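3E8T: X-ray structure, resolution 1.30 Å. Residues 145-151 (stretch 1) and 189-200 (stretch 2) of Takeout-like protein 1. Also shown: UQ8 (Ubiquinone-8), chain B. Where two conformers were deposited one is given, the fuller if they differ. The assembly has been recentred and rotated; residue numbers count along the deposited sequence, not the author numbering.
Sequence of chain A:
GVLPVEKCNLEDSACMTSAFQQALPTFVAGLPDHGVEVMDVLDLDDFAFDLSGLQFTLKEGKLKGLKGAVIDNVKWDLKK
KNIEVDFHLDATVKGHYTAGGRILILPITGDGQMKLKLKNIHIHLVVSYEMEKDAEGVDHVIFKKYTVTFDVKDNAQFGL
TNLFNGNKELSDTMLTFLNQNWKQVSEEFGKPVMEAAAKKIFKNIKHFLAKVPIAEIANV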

# COMPACT_ATOMS: atom_id res chain seq x y z
N LYS A 145 -14.31 -6.13 -4.34
CA LYS A 145 -13.72 -6.19 -3.00
C LYS A 145 -12.27 -6.57 -3.16
O LYS A 145 -11.85 -7.06 -4.22
N TYR A 146 -11.50 -6.36 -2.11
CA TYR A 146 -10.14 -6.80 -2.08
C TYR A 146 -9.73 -7.23 -0.70
O TYR A 146 -10.35 -6.85 0.34
N THR A 147 -8.65 -8.00 -0.67
CA THR A 147 -7.89 -8.28 0.55
C THR A 147 -6.41 -8.06 0.29
O THR A 147 -5.97 -8.27 -0.83
N VAL A 148 -5.69 -7.61 1.30
CA VAL A 148 -4.27 -7.45 1.18
C VAL A 148 -3.61 -8.02 2.42
O VAL A 148 -4.10 -7.82 3.55
N THR A 149 -2.50 -8.70 2.21
CA THR A 149 -1.61 -9.12 3.26
C THR A 149 -0.18 -8.66 2.91
O THR A 149 0.12 -8.38 1.77
N PHE A 150 0.66 -8.62 3.91
CA PHE A 150 2.00 -8.13 3.74
C PHE A 150 3.01 -8.94 4.58
O PHE A 150 2.65 -9.59 5.59
N ASP A 151 4.25 -8.84 4.17
CA ASP A 151 5.36 -9.45 4.91
C ASP A 151 6.60 -8.60 4.65
O ASP A 151 7.08 -8.54 3.50
N PHE A 189 1.47 -3.63 13.96
CA PHE A 189 0.91 -2.32 13.58
C PHE A 189 0.84 -2.07 12.10
O PHE A 189 0.38 -1.01 11.70
N GLY A 190 1.31 -2.99 11.28
CA GLY A 190 1.32 -2.71 9.84
C GLY A 190 -0.04 -2.65 9.21
O GLY A 190 -0.24 -1.89 8.25
N LYS A 191 -0.99 -3.42 9.71
CA LYS A 191 -2.29 -3.51 9.03
C LYS A 191 -3.00 -2.16 8.85
O LYS A 191 -3.47 -1.87 7.75
N PRO A 192 -3.12 -1.34 9.91
CA PRO A 192 -3.78 -0.06 9.67
C PRO A 192 -3.07 0.87 8.69
O PRO A 192 -3.71 1.67 7.97
N VAL A 193 -1.75 0.80 8.67
CA VAL A 193 -0.98 1.61 7.75
C VAL A 193 -1.17 1.12 6.31
O VAL A 193 -1.45 1.88 5.39
N MET A 194 -1.07 -0.20 6.13
CA MET A 194 -1.33 -0.81 4.84
C MET A 194 -2.73 -0.41 4.35
O MET A 194 -2.90 -0.09 3.18
N GLU A 195 -3.72 -0.46 5.24
CA GLU A 195 -5.11 -0.17 4.83
C GLU A 195 -5.26 1.27 4.41
O GLU A 195 -6.03 1.59 3.48
N ALA A 196 -4.57 2.19 5.07
CA ALA A 196 -4.67 3.63 4.72
C ALA A 196 -4.24 3.79 3.26
O ALA A 196 -4.77 4.62 2.50
N ALA A 197 -3.23 3.03 2.87
CA ALA A 197 -2.77 3.10 1.49
C ALA A 197 -3.66 2.32 0.54
O ALA A 197 -4.04 2.80 -0.52
N ALA A 198 -3.96 1.07 0.92
CA ALA A 198 -4.67 0.18 0.02
C ALA A 198 -6.06 0.69 -0.34
O ALA A 198 -6.52 0.54 -1.46
N LYS A 199 -6.76 1.30 0.61
CA LYS A 199 -8.11 1.74 0.30
C LYS A 199 -8.10 2.81 -0.79
O LYS A 199 -8.95 2.81 -1.69
N LYS A 200 -7.09 3.69 -0.76
CA LYS A 200 -6.94 4.74 -1.76
C LYS A 200 -6.53 4.18 -3.11
O LYS A 200 -7.06 4.58 -4.15

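This is a largely apolar strand-on-helix contact, closed at one end by a single hydrogen bond and bordered at the other by the ubiquinone-8 chain. The axes approach to 9.4 Å with 129° between their N-to-C directions, and 374 Å² is buried over both sides. Strand alternation selects the inward residues: the CA-to-CB bonds of Tyr146, Val148 and Phe150 point toward the helix, whereas those of Thr147 and Thr149 point away.

Met194, which has the largest covered area at 84 Å², extends toward the strand with chi1 and chi2 both t before turning p at chi3. The extended t, t part places Met194 SD 3.4 Å from Val148 CG1 and 3.5 Å from Phe150 CD2, and the p turn at chi3 sets CE, which lies 3.2 Å from the backbone O of Val148. Met194 SD lies 4.7 Å from the centroid of the Phe150 ring and 71° off its normal, an oblique sulfur-aromatic approach. Val148 (chi1 t) also brings CG2 within 4.1 Å of Ala198 CB.

Phe150 (chi1 p, chi2 89°) extends its ring tip to the helix backbone, with CZ 3.6 Å from Gly190 CA. Glycine matters here, because an ideal CB at Gly190 would fall 2.4 Å from Phe150 CZ, a clash. Ubiquinone-8 covers one face of this ring, its C30 lying 3.5 Å from Phe150 CG, and also meets the helix, with C33 3.6 Å from Gly190 CA and C40 3.1 Å from Val193 CG2.

Tyr146, also p at chi1, rests CE1 4.0 Å from Ala198 CB and brings OH 3.3 Å from Lys199 CA. Its OH donates a 2.8 Å hydrogen bond to Glu195 OE1, which sits near the ring plane at the edge. Although the CA-to-CB bond of Glu195 points sideways, its t, p rotamer brings the carboxylate nearer the strand.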

# COMPACT_ATOMS: atom_id res chain seq x y z
CB LYS A 145 -14.44 -7.26 -2.13
CG LYS A 145 -15.85 -6.95 -1.88
CD LYS A 145 -16.62 -7.91 -0.96
CE LYS A 145 -16.04 -8.04 0.42
NZ LYS A 145 -16.92 -8.98 1.24
CB TYR A 146 -9.19 -5.68 -2.58
CG TYR A 146 -9.10 -4.53 -1.62
CD1 TYR A 146 -8.10 -4.45 -0.66
CD2 TYR A 146 -10.08 -3.52 -1.64
CE1 TYR A 146 -8.06 -3.41 0.24
CE2 TYR A 146 -10.03 -2.47 -0.75
CZ TYR A 146 -9.02 -2.43 0.18
OH TYR A 146 -9.01 -1.36 1.06
CB THR A 147 -8.06 -9.71 1.04
OG1 THR A 147 -7.56 -10.61 0.09
CG2 THR A 147 -9.52 -10.05 1.31
CB VAL A 148 -3.88 -5.99 1.01
CG1 VAL A 148 -2.43 -5.87 0.64
CG2 VAL A 148 -4.74 -5.31 -0.03
CB THR A 149 -1.62 -10.62 3.48
OG1 THR A 149 -1.18 -11.25 2.29
CG2 THR A 149 -3.02 -11.12 3.87
CB PHE A 150 2.09 -6.62 4.09
CG PHE A 150 1.98 -6.32 5.54
CD1 PHE A 150 3.08 -6.30 6.35
CD2 PHE A 150 0.73 -6.19 6.12
CE1 PHE A 150 2.97 -6.08 7.71
CE2 PHE A 150 0.61 -5.97 7.50
CZ PHE A 150 1.73 -5.96 8.27
CB ASP A 151 5.56 -10.86 4.35
CG ASP A 151 6.69 -11.61 4.95
OD1 ASP A 151 7.37 -11.12 5.84
OD2 ASP A 151 6.92 -12.78 4.49
CB PHE A 189 1.71 -1.21 14.25
CG PHE A 189 1.80 -1.36 15.74
CD1 PHE A 189 0.64 -1.40 16.52
CD2 PHE A 189 3.02 -1.55 16.37
CE1 PHE A 189 0.73 -1.59 17.87
CE2 PHE A 189 3.09 -1.71 17.75
CZ PHE A 189 1.92 -1.75 18.48
CB LYS A 191 -3.20 -4.51 9.75
CG LYS A 191 -4.55 -4.71 9.11
CD LYS A 191 -5.40 -5.83 9.77
CE LYS A 191 -6.79 -6.05 9.11
NZ LYS A 191 -6.72 -6.17 7.62
CB PRO A 192 -3.92 0.55 11.08
CG PRO A 192 -3.02 -0.17 11.91
CD PRO A 192 -2.82 -1.51 11.34
CB VAL A 193 0.50 1.61 8.19
CG1 VAL A 193 1.36 2.45 7.23
CG2 VAL A 193 0.61 2.10 9.63
CB MET A 194 -1.24 -2.34 4.93
CG MET A 194 -1.69 -3.06 3.65
SD MET A 194 -1.42 -4.84 3.74
CE MET A 194 -2.61 -5.38 5.00
CB GLU A 195 -6.10 -0.51 5.92
CG GLU A 195 -7.55 -0.12 5.63
CD GLU A 195 -8.28 -0.80 4.43
OE1 GLU A 195 -7.70 -1.50 3.55
OE2 GLU A 195 -9.51 -0.56 4.36
CB ALA A 196 -3.76 4.47 5.64
CB ALA A 197 -1.36 2.62 1.40
CB ALA A 198 -4.77 -1.22 0.64
CB LYS A 199 -8.83 2.23 1.56
CG LYS A 199 -8.34 3.53 2.15
CD LYS A 199 -8.90 3.61 3.58
CE LYS A 199 -8.95 4.98 4.15
NZ LYS A 199 -9.46 4.92 5.55
CB LYS A 200 -5.91 5.77 -1.29
CG LYS A 200 -5.76 7.00 -2.15
CD LYS A 200 -5.33 8.18 -1.31
CE LYS A 200 -5.14 9.43 -2.14
NZ LYS A 200 -4.98 10.64 -1.26
C45 UQ8 B . 5.25 5.24 16.53
C44 UQ8 B . 5.40 3.75 16.86
C46 UQ8 B . 6.25 3.61 18.09
C43 UQ8 B . 5.99 2.95 15.71
C42 UQ8 B . 5.33 3.30 14.37
C41 UQ8 B . 3.90 2.77 14.36
C39 UQ8 B . 3.60 2.13 13.03
C40 UQ8 B . 2.42 2.59 12.16
C38 UQ8 B . 4.34 1.06 12.61
C37 UQ8 B . 4.16 0.39 11.41
C36 UQ8 B . 5.40 -0.50 11.25
C34 UQ8 B . 5.47 -1.18 9.89
C35 UQ8 B . 6.66 -1.83 9.62
C33 UQ8 B . 4.43 -1.07 8.97
C32 UQ8 B . 4.32 -1.66 7.72
C31 UQ8 B . 3.37 -0.78 6.86
C29 UQ8 B . 3.03 -1.39 5.51
C30 UQ8 B . 2.66 -2.90 5.40
C28 UQ8 B . 3.05 -0.60 4.36
C27 UQ8 B . 2.77 -1.04 3.08
C26 UQ8 B . 2.16 0.08 2.22
C24 UQ8 B . 2.08 -0.35 0.75
C25 UQ8 B . 3.36 -0.53 -0.09
C23 UQ8 B . 0.84 -0.58 0.18
C22 UQ8 B . 0.58 -0.97 -1.14
C21 UQ8 B . -0.90 -1.28 -1.33
C19 UQ8 B . -1.25 -2.04 -2.61
C20 UQ8 B . -2.71 -2.47 -2.66
C18 UQ8 B . -0.81 -1.31 -3.89
C17 UQ8 B . -1.26 -2.06 -5.15
C16 UQ8 B . -0.47 -1.66 -6.40
C14 UQ8 B . -1.22 -2.14 -7.64
C15 UQ8 B . -1.91 -3.52 -7.60
C13 UQ8 B . -1.32 -1.36 -8.78
C12 UQ8 B . -2.02 -1.76 -9.92
C11 UQ8 B . -1.48 -1.14 -11.23
C9 UQ8 B . -1.81 -2.02 -12.44
C10 UQ8 B . -2.94 -3.02 -12.15
C8 UQ8 B . -2.17 -1.11 -13.62
C7 UQ8 B . -3.65 -1.17 -13.99
C6 UQ8 B . -4.00 -2.37 -14.91
C1 UQ8 B . -5.16 -3.12 -14.64
C1M UQ8 B . -5.94 -2.76 -13.54
C2 UQ8 B . -5.52 -4.22 -15.43
O2 UQ8 B . -6.54 -4.87 -15.20
C3 UQ8 B . -4.74 -4.57 -16.52
O3 UQ8 B . -5.11 -5.64 -17.29
C3M UQ8 B . -6.04 -5.23 -18.29
C4 UQ8 B . -3.59 -3.85 -16.81
O4 UQ8 B . -2.84 -4.22 -17.89
C4M UQ8 B . -2.49 -5.61 -17.82
C5 UQ8 B . -3.23 -2.76 -16.01
O5 UQ8 B . -2.20 -2.13 -16.30